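Local coordinates for protein histidinol dehydrogenase (Elizabethkingia anophelis NUHP1, PDB 6AN0) that probably catalyses the two successive NAD-dependent oxidations that turn L-histidinol into L-histidine, the last step of histidine biosynthesis, with one zinc ion per subunit, at residues Ala258-Gln263 and Val272-Thr277; Arg310-Asp315 and Ile321-Leu326. All blocks are in the same frame, centred on the assembly; numbering follows the deposited sequence. Where two conformers were deposited one is given.

Contact 1 of 2, residues Ala258-Gln263 and Val272-Thr277; sequences ADLLSQ and VILLTT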
loop_
_atom_site.group_PDB
_atom_site.type_symbol
_atom_site.label_atom_id
_atom_site.label_comp_id
_atom_site.label_asym_id
_atom_site.label_seq_id
_atom_site.Cartn_x
_atom_site.Cartn_y
_atom_site.Cartn_z
ATOM N N ALA A 258 -14.837 -30.799 0.592
ATOM C CA ALA A 258 -13.545 -30.815 -0.090
ATOM C C ALA A 258 -12.887 -29.439 -0.076
ATOM O O ALA A 258 -11.662 -29.329 0.088
ATOM C CB ALA A 258 -13.719 -31.317 -1.526
ATOM N N ASP A 259 -13.679 -28.374 -0.235
ATOM C CA ASP A 259 -13.129 -27.019 -0.183
ATOM C C ASP A 259 -12.562 -26.703 1.199
ATOM O O ASP A 259 -11.445 -26.178 1.320
ATOM C CB ASP A 259 -14.203 -26.003 -0.576
ATOM C CG ASP A 259 -14.613 -26.137 -2.042
ATOM O OD1 ASP A 259 -13.784 -26.631 -2.837
ATOM O OD2 ASP A 259 -15.747 -25.750 -2.403
ATOM N N LEU A 260 -13.322 -27.011 2.252
ATOM C CA LEU A 260 -12.826 -26.827 3.613
ATOM C C LEU A 260 -11.527 -27.589 3.828
ATOM O O LEU A 260 -10.567 -27.058 4.400
ATOM C CB LEU A 260 -13.870 -27.288 4.627
ATOM C CG LEU A 260 -15.196 -26.534 4.668
ATOM C CD1 LEU A 260 -16.126 -27.221 5.651
ATOM C CD2 LEU A 260 -14.956 -25.068 5.047
ATOM N N LEU A 261 -11.488 -28.852 3.402
ATOM C CA LEU A 261 -10.290 -29.649 3.643
ATOM C C LEU A 261 -9.118 -29.165 2.803
ATOM O O LEU A 261 -7.965 -29.303 3.223
ATOM C CB LEU A 261 -10.581 -31.124 3.383
ATOM C CG LEU A 261 -11.466 -31.751 4.468
ATOM C CD1 LEU A 261 -11.931 -33.131 4.074
ATOM C CD2 LEU A 261 -10.705 -31.817 5.787
ATOM N N SER A 262 -9.385 -28.583 1.629
ATOM C CA SER A 262 -8.291 -28.037 0.832
ATOM C C SER A 262 -7.597 -26.897 1.570
ATOM O O SER A 262 -6.365 -26.805 1.559
ATOM C CB SER A 262 -8.795 -27.586 -0.546
ATOM O OG SER A 262 -9.611 -26.431 -0.479
ATOM N N GLN A 263 -8.365 -26.035 2.238
ATOM C CA GLN A 263 -7.750 -24.976 3.028
ATOM C C GLN A 263 -7.087 -25.530 4.292
ATOM O O GLN A 263 -5.994 -25.084 4.668
ATOM C CB GLN A 263 -8.800 -23.926 3.396
ATOM C CG GLN A 263 -8.242 -22.772 4.227
ATOM C CD GLN A 263 -7.155 -22.032 3.485
ATOM O OE1 GLN A 263 -5.983 -22.089 3.854
ATOM N NE2 GLN A 263 -7.535 -21.347 2.423
ATOM N N VAL A 272 -10.846 -22.596 9.042
ATOM C CA VAL A 272 -11.964 -22.588 8.106
ATOM C C VAL A 272 -13.250 -22.287 8.868
ATOM O O VAL A 272 -13.421 -22.662 10.033
ATOM C CB VAL A 272 -12.083 -23.907 7.300
ATOM C CG1 VAL A 272 -10.720 -24.330 6.740
ATOM C CG2 VAL A 272 -12.696 -25.024 8.144
ATOM N N ILE A 273 -14.158 -21.584 8.190
ATOM C CA ILE A 273 -15.452 -21.205 8.737
ATOM C C ILE A 273 -16.508 -21.638 7.738
ATOM O O ILE A 273 -16.421 -21.280 6.559
ATOM C CB ILE A 273 -15.552 -19.685 8.981
ATOM C CG1 ILE A 273 -14.402 -19.200 9.870
ATOM C CG2 ILE A 273 -16.904 -19.340 9.604
ATOM C CD1 ILE A 273 -14.524 -19.637 11.297
ATOM N N LEU A 274 -17.489 -22.417 8.197
ATOM C CA LEU A 274 -18.635 -22.805 7.376
ATOM C C LEU A 274 -19.899 -22.171 7.951
ATOM O O LEU A 274 -20.260 -22.429 9.104
ATOM C CB LEU A 274 -18.774 -24.331 7.317
ATOM C CG LEU A 274 -20.041 -24.910 6.666
ATOM C CD1 LEU A 274 -20.165 -24.474 5.208
ATOM C CD2 LEU A 274 -20.057 -26.435 6.768
ATOM N N LEU A 275 -20.559 -21.334 7.151
ATOM C CA LEU A 275 -21.848 -20.743 7.489
ATOM C C LEU A 275 -22.905 -21.407 6.622
ATOM O O LEU A 275 -22.741 -21.468 5.399
ATOM C CB LEU A 275 -21.852 -19.228 7.240
ATOM C CG LEU A 275 -20.743 -18.378 7.867
ATOM C CD1 LEU A 275 -20.974 -16.910 7.522
ATOM C CD2 LEU A 275 -20.698 -18.574 9.372
ATOM N N THR A 276 -23.964 -21.934 7.238
ATOM C CA THR A 276 -25.043 -22.549 6.470
ATOM C C THR A 276 -26.374 -21.933 6.874
ATOM O O THR A 276 -26.525 -21.428 7.992
ATOM C CB THR A 276 -25.115 -24.087 6.656
ATOM O OG1 THR A 276 -25.576 -24.395 7.976
ATOM C CG2 THR A 276 -23.764 -24.737 6.445
ATOM N N THR A 277 -27.347 -21.978 5.959
ATOM C CA THR A 277 -28.685 -21.504 6.291
ATOM C C THR A 277 -29.589 -22.582 6.881
ATOM O O THR A 277 -30.712 -22.258 7.277
ATOM C CB THR A 277 -29.391 -20.882 5.074
ATOM O OG1 THR A 277 -29.421 -21.815 3.984
ATOM C CG2 THR A 277 -28.689 -19.601 4.646
#
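Leu260 and Val272 make the tight part of this contact. Leu260 CD2 lies 3.8 Å from both CB and CG2 of Val272, and the two side chains meet at a slant. The other Val272 methyl, CG1, reaches the helix backbone and sits 3.6 Å from Leu260 O. It also touches the aliphatic part of Gln263, with Gln263 CG 3.9 Å away. The looser part is further along the strand. There Leu260 CD1 and Leu274 CD2 are 4.2 Å apart, and the two leucines cross at about a right angle. Beyond Leu274 the strand leaves the helix, and Thr277, just past the strand's end, is partly exposed.

Helix 253-264 and strand 271-276 belong to a beta-alpha-beta unit that starts with strand 242-247. The segments run nearly antiparallel, at 162°, with axes 9.0 Å apart. Val243 and Val245 of the first strand pack against Val272 and Leu260, respectively.

Gln263 has CG anti to its backbone N (chi1 -180°), and the chain bends at chi2 (60°). Its CB and CG therefore face Val272 while the amide turns away. Gln263 OE1 is hydrogen-bonded to Ser241. The Gln263 side chain comes within about 5 Å of the bound zinc ion, nearest atoms, and Gln263 is predicted to bind substrate and metal. On another face of the helix, Asp259 forms a salt bridge with Arg430 of the second subunit.

Contact 2 of 2, residues Arg310-Asp315 and Ile321-Leu326; sequences RGIVLD and IAFSNL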
loop_
_atom_site.group_PDB
_atom_site.type_symbol
_atom_site.label_atom_id
_atom_site.label_comp_id
_atom_site.label_asym_id
_atom_site.label_seq_id
_atom_site.Cartn_x
_atom_site.Cartn_y
_atom_site.Cartn_z
ATOM N N ARG A 310 -14.923 -23.604 12.777
ATOM C CA ARG A 310 -16.281 -23.428 13.284
ATOM C C ARG A 310 -17.292 -23.637 12.167
ATOM O O ARG A 310 -17.116 -23.101 11.072
ATOM C CB ARG A 310 -16.477 -22.021 13.880
ATOM C CG ARG A 310 -15.395 -21.599 14.863
ATOM C CD ARG A 310 -15.732 -20.309 15.582
ATOM N NE ARG A 310 -14.770 -20.065 16.651
ATOM C CZ ARG A 310 -13.758 -19.209 16.568
ATOM N NH1 ARG A 310 -13.587 -18.486 15.471
ATOM N NH2 ARG A 310 -12.927 -19.061 17.594
ATOM N N GLY A 311 -18.344 -24.401 12.447
ATOM C CA GLY A 311 -19.535 -24.444 11.607
ATOM C C GLY A 311 -20.694 -23.752 12.309
ATOM O O GLY A 311 -20.996 -24.048 13.468
ATOM N N ILE A 312 -21.333 -22.825 11.597
ATOM C CA ILE A 312 -22.328 -21.940 12.193
ATOM C C ILE A 312 -23.582 -21.943 11.331
ATOM O O ILE A 312 -23.507 -21.709 10.120
ATOM C CB ILE A 312 -21.776 -20.508 12.342
ATOM C CG1 ILE A 312 -20.437 -20.539 13.091
ATOM C CG2 ILE A 312 -22.795 -19.613 13.053
ATOM C CD1 ILE A 312 -19.691 -19.225 13.097
ATOM N N VAL A 313 -24.732 -22.183 11.955
ATOM C CA VAL A 313 -26.024 -22.071 11.282
ATOM C C VAL A 313 -26.609 -20.694 11.563
ATOM O O VAL A 313 -26.738 -20.284 12.724
ATOM C CB VAL A 313 -26.994 -23.180 11.721
ATOM C CG1 VAL A 313 -28.337 -22.978 11.042
ATOM C CG2 VAL A 313 -26.427 -24.536 11.369
ATOM N N LEU A 314 -26.956 -19.979 10.500
ATOM C CA LEU A 314 -27.589 -18.670 10.571
ATOM C C LEU A 314 -28.792 -18.672 9.636
ATOM O O LEU A 314 -28.744 -19.281 8.564
ATOM C CB LEU A 314 -26.588 -17.559 10.185
ATOM C CG LEU A 314 -25.375 -17.406 11.113
ATOM C CD1 LEU A 314 -24.282 -16.504 10.506
ATOM C CD2 LEU A 314 -25.810 -16.899 12.493
ATOM N N ASP A 315 -29.862 -17.983 10.023
ATOM C CA ASP A 315 -31.165 -18.245 9.421
ATOM C C ASP A 315 -31.427 -17.465 8.132
ATOM O O ASP A 315 -32.569 -17.442 7.671
ATOM C CB ASP A 315 -32.286 -17.990 10.440
ATOM C CG ASP A 315 -32.324 -16.561 10.949
ATOM O OD1 ASP A 315 -31.619 -15.688 10.402
ATOM O OD2 ASP A 315 -33.077 -16.313 11.916
ATOM N N ILE A 321 -23.764 -13.230 5.173
ATOM C CA ILE A 321 -22.921 -12.191 4.579
ATOM C C ILE A 321 -22.472 -11.197 5.644
ATOM O O ILE A 321 -21.315 -10.754 5.655
ATOM C CB ILE A 321 -23.677 -11.478 3.439
ATOM C CG1 ILE A 321 -24.032 -12.453 2.305
ATOM C CG2 ILE A 321 -22.871 -10.287 2.911
ATOM C CD1 ILE A 321 -22.885 -12.770 1.392
ATOM N N ALA A 322 -23.387 -10.812 6.544
ATOM C CA ALA A 322 -23.032 -9.867 7.598
ATOM C C ALA A 322 -21.975 -10.455 8.523
ATOM O O ALA A 322 -21.022 -9.768 8.899
ATOM C CB ALA A 322 -24.279 -9.448 8.388
ATOM N N PHE A 323 -22.108 -11.736 8.883
ATOM C CA PHE A 323 -21.041 -12.400 9.631
ATOM C C PHE A 323 -19.738 -12.388 8.841
ATOM O O PHE A 323 -18.668 -12.075 9.383
ATOM C CB PHE A 323 -21.450 -13.832 9.982
ATOM C CG PHE A 323 -20.476 -14.544 10.885
ATOM C CD1 PHE A 323 -20.769 -14.729 12.230
ATOM C CD2 PHE A 323 -19.270 -15.038 10.392
ATOM C CE1 PHE A 323 -19.876 -15.386 13.066
ATOM C CE2 PHE A 323 -18.375 -15.688 11.216
ATOM C CZ PHE A 323 -18.681 -15.867 12.566
ATOM N N SER A 324 -19.806 -12.727 7.545
ATOM C CA SER A 324 -18.590 -12.775 6.737
ATOM C C SER A 324 -17.914 -11.410 6.673
ATOM O O SER A 324 -16.680 -11.313 6.709
ATOM C CB SER A 324 -18.915 -13.275 5.323
ATOM O OG SER A 324 -17.734 -13.393 4.539
ATOM N N ASN A 325 -18.710 -10.341 6.577
ATOM C CA ASN A 325 -18.143 -8.998 6.487
ATOM C C ASN A 325 -17.445 -8.599 7.785
ATOM O O ASN A 325 -16.442 -7.874 7.756
ATOM C CB ASN A 325 -19.238 -7.987 6.120
ATOM C CG ASN A 325 -19.683 -8.089 4.653
ATOM O OD1 ASN A 325 -18.932 -8.545 3.785
ATOM N ND2 ASN A 325 -20.904 -7.628 4.372
ATOM N N LEU A 326 -17.941 -9.081 8.925
ATOM C CA LEU A 326 -17.251 -8.862 10.195
ATOM C C LEU A 326 -15.973 -9.694 10.292
ATOM O O LEU A 326 -14.981 -9.248 10.882
ATOM C CB LEU A 326 -18.187 -9.193 11.363
ATOM C CG LEU A 326 -19.421 -8.302 11.543
ATOM C CD1 LEU A 326 -20.254 -8.752 12.740
ATOM C CD2 LEU A 326 -19.018 -6.857 11.693
#
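Of residues 321-326, Phe323 is the one that meets residues 310-315, and it takes both Ile312 and Leu314. It belongs to helix 317-327, which follows strand 310-313 in the chain and packs on one face of the six-stranded parallel sheet of a Rossmann-like alpha/beta domain. The contact is small and wholly apolar, burying 133 Å² in all.

Ile312 CD1 touches the far end of the ring, where it is 3.8 Å from Phe323 CE1. Leu314 approaches the root of the same side chain, with its CD1 3.9 Å from Phe323 CB. Each aliphatic chain crosses the phenylalanine at about a right angle. The two branched residues thus meet it at opposite ends of its length. All three residues are buried.

The torsions explain the reach. Phe323 chi1 of -174° puts the ring opposite the backbone N, pointing out from the helix to the sheet. Ile312 is extended at chi2 (170°), and this sends CD1 out to the ring.

The next shell closes round these groups. Trp20 of helix 20-23 meets the Phe323 ring edge-to-face and also touches Leu314. Leu23, Ile24 and Leu275 add further apolar contacts to Phe323. Pro15 packs on both Ile312 and Leu314.

Further out, polar groups of both segments bond to other parts of the chain. Asn325 is bonded through OD1 to Thr347 N and through ND2 to Lys345 O. At the start of the strand, Arg310 NH1 is hydrogen-bonded to Gln25 O. Back at the centre, the closest approach between the two segments is Ile312 CD1 to Phe323 CZ, at 3.5 Å.

How the contacts relate
Contact 1 comes first along the chain. It closes the connection from helix 253-264 to strand 271-276. The chain then passes through helices 279-293 and 299-307 before strand 310-313, where contact 2 opens. Contact 2 closes the short turn into helix 317-327. The two loops lie in series, neither nested nor crossed, with centres about 12 Å apart. Their strands are parallel neighbours in the same sheet. Probable backbone hydrogen bonds join them: Leu274 O to Ile312 N (2.7 Å) and Thr276 N to Ile312 O (2.9 Å). Leu275 CD2 also packs on Ile312 CB (3.7 Å). The two contacts thus tie helices 253-264 and 317-327 to neighbouring strands of one sheet.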